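Local structure of Glyco_hydro_cc domain-containing protein (Cryptococcus neoformans, 6UBC) at residues 273-276 / 282-285. The protein probably binds beta-1,3-glucan oligosaccharides as a secreted fungal member of glycoside hydrolase family 128 (subgroup VII). Sequence-based numbering, arbitrary orientation.
Sequences EEPD and SSNI
Ser283 reaches the carbonyl oxygen of Glu273 because its first torsion (chi1 61°) tucks OG in beside both the backbone N and C, while Ser282 OG lies opposite the carbonyl carbon and next to its backbone N (chi1 -54°), which directs it to the carboxylate of Glu274. Both serines belong to the loop that joins strand 268-270 to helix 287-298, a beta-alpha connection of the TIM-barrel-like glycosidase fold; here it doubles back on itself. Glu273 O takes two donors: Ser283 N at 2.9 Å, nearly in line with the carbonyl, and Ser283 OG at 2.7 Å, which approaches from above the carbonyl plane. One residue thus grips the oxygen through backbone and side chain together. Glu274 extends beyond CG, and its OE1 uses the anti lone pair to accept from Ser282 OG at 2.8 Å. The other oxygen, OE2, is hydrogen-bonded to His342, so the carboxylate is held through both oxygens and its rotation is probably restricted. The carboxylate of Glu273 lies instead close to that of Glu370, next to Trp225 and Trp243; an acidic pair on this loop and strand 366-375 is consistent with the active-site cleft of family 128. Farther along, Ile285 N donates to a lone pair of Pro275 O at 3.0 Å, in the carbonyl plane. Beside this bond the proline ring packs on the isoleucine, with Pro275 CB 3.9 Å from Ile285 CB.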
ATOM      1  N   GLU A 273      -0.531  -1.319  -8.806  1.00 21.21           N
ATOM      2  CA  GLU A 273      -1.362  -0.235  -8.281  1.00 20.90           C
ATOM      3  C   GLU A 273      -2.738  -0.236  -8.935  1.00 22.32           C
ATOM      4  O   GLU A 273      -2.822   0.176 -10.090  1.00 23.13           O
ATOM      5  CB  GLU A 273      -0.699   1.112  -8.596  1.00 22.65           C
ATOM      6  CG  GLU A 273      -1.454   2.286  -8.028  1.00 22.42           C
ATOM      7  CD  GLU A 273      -1.195   2.591  -6.572  1.00 23.72           C
ATOM      8  OE1 GLU A 273      -0.285   1.946  -5.960  1.00 23.04           O
ATOM      9  OE2 GLU A 273      -1.932   3.517  -6.076  1.00 25.58           O
ATOM     10  N   GLU A 274      -3.806  -0.635  -8.240  1.00 22.16           N
ATOM     11  CA  GLU A 274      -5.181  -0.436  -8.735  1.00 21.78           C
ATOM     12  C   GLU A 274      -5.306  -0.859 -10.195  1.00 22.75           C
ATOM     13  O   GLU A 274      -5.809  -0.117 -11.070  1.00 24.86           O
ATOM     14  CB  GLU A 274      -5.454   1.035  -8.461  1.00 25.10           C
ATOM     15  CG  GLU A 274      -5.586   1.320  -6.982  1.00 25.45           C
ATOM     16  CD  GLU A 274      -5.867   2.767  -6.600  1.00 26.77           C
ATOM     17  OE1 GLU A 274      -6.072   3.574  -7.583  1.00 30.09           O
ATOM     18  OE2 GLU A 274      -5.950   3.077  -5.342  1.00 26.11           O
ATOM     19  N   PRO A 275      -4.956  -2.116 -10.558  1.00 22.80           N
ATOM     20  CA  PRO A 275      -5.170  -2.579 -11.912  1.00 24.13           C
ATOM     21  C   PRO A 275      -6.659  -2.603 -12.294  1.00 23.92           C
ATOM     22  O   PRO A 275      -6.972  -2.668 -13.531  1.00 25.76           O
ATOM     23  CB  PRO A 275      -4.494  -3.969 -11.942  1.00 23.37           C
ATOM     24  CG  PRO A 275      -4.602  -4.421 -10.480  1.00 23.36           C
ATOM     25  CD  PRO A 275      -4.372  -3.139  -9.691  1.00 24.06           C
ATOM     26  N   ASP A 276      -7.545  -2.605 -11.303  1.00 24.99           N
ATOM     27  CA  ASP A 276      -9.013  -2.670 -11.497  1.00 25.70           C
ATOM     28  C   ASP A 276      -9.574  -1.291 -11.855  1.00 28.85           C
ATOM     29  O   ASP A 276     -10.797  -1.219 -12.123  1.00 31.26           O
ATOM     30  CB  ASP A 276      -9.704  -3.271 -10.271  1.00 26.05           C
ATOM     31  CG  ASP A 276      -9.442  -2.563  -8.978  1.00 25.54           C
ATOM     32  OD1 ASP A 276      -8.293  -2.030  -8.808  1.00 24.47           O
ATOM     33  OD2 ASP A 276     -10.379  -2.540  -8.133  1.00 25.34           O
ATOM     34  N   SER A 282      -3.850   4.904 -11.594  1.00 33.48           N
ATOM     35  CA  SER A 282      -4.222   3.454 -11.600  1.00 29.92           C
ATOM     36  C   SER A 282      -3.618   2.739 -12.825  1.00 30.23           C
ATOM     37  O   SER A 282      -3.504   3.362 -13.913  1.00 28.62           O
ATOM     38  CB  SER A 282      -5.707   3.276 -11.486  1.00 31.56           C
ATOM     39  OG  SER A 282      -6.241   3.975 -10.328  1.00 33.35           O
ATOM     40  N   SER A 283      -3.210   1.474 -12.675  1.00 25.43           N
ATOM     41  CA  SER A 283      -2.421   0.716 -13.667  1.00 26.35           C
ATOM     42  C   SER A 283      -3.292   0.123 -14.784  1.00 26.60           C
ATOM     43  O   SER A 283      -2.733  -0.212 -15.830  1.00 28.32           O
ATOM     44  CB  SER A 283      -1.510  -0.325 -12.989  1.00 25.58           C
ATOM     45  OG  SER A 283      -2.280  -1.262 -12.275  1.00 24.11           O
ATOM     46  N   ASN A 284      -4.583  -0.041 -14.592  1.00 25.80           N
ATOM     47  CA  ASN A 284      -5.523  -0.434 -15.675  1.00 26.24           C
ATOM     48  C   ASN A 284      -5.032  -1.679 -16.439  1.00 28.28           C
ATOM     49  O   ASN A 284      -4.734  -1.623 -17.671  1.00 26.70           O
ATOM     50  CB  ASN A 284      -5.777   0.785 -16.577  1.00 27.18           C
ATOM     51  CG  ASN A 284      -6.871   0.495 -17.580  1.00 30.68           C
ATOM     52  OD1 ASN A 284      -7.699  -0.376 -17.358  1.00 29.07           O
ATOM     53  ND2 ASN A 284      -6.754   1.130 -18.723  1.00 32.47           N
ATOM     54  N   ILE A 285      -5.018  -2.833 -15.761  1.00 27.22           N
ATOM     55  CA  ILE A 285      -4.551  -4.121 -16.342  1.00 26.56           C
ATOM     56  C   ILE A 285      -5.711  -5.138 -16.340  1.00 27.06           C
ATOM     57  O   ILE A 285      -6.322  -5.375 -15.303  1.00 27.69           O
ATOM     58  CB  ILE A 285      -3.341  -4.661 -15.568  1.00 26.36           C
ATOM     59  CG1 ILE A 285      -2.342  -3.573 -15.169  1.00 24.87           C
ATOM     60  CG2 ILE A 285      -2.656  -5.767 -16.360  1.00 26.96           C
ATOM     61  CD1 ILE A 285      -1.229  -4.060 -14.263  1.00 24.55           C
TER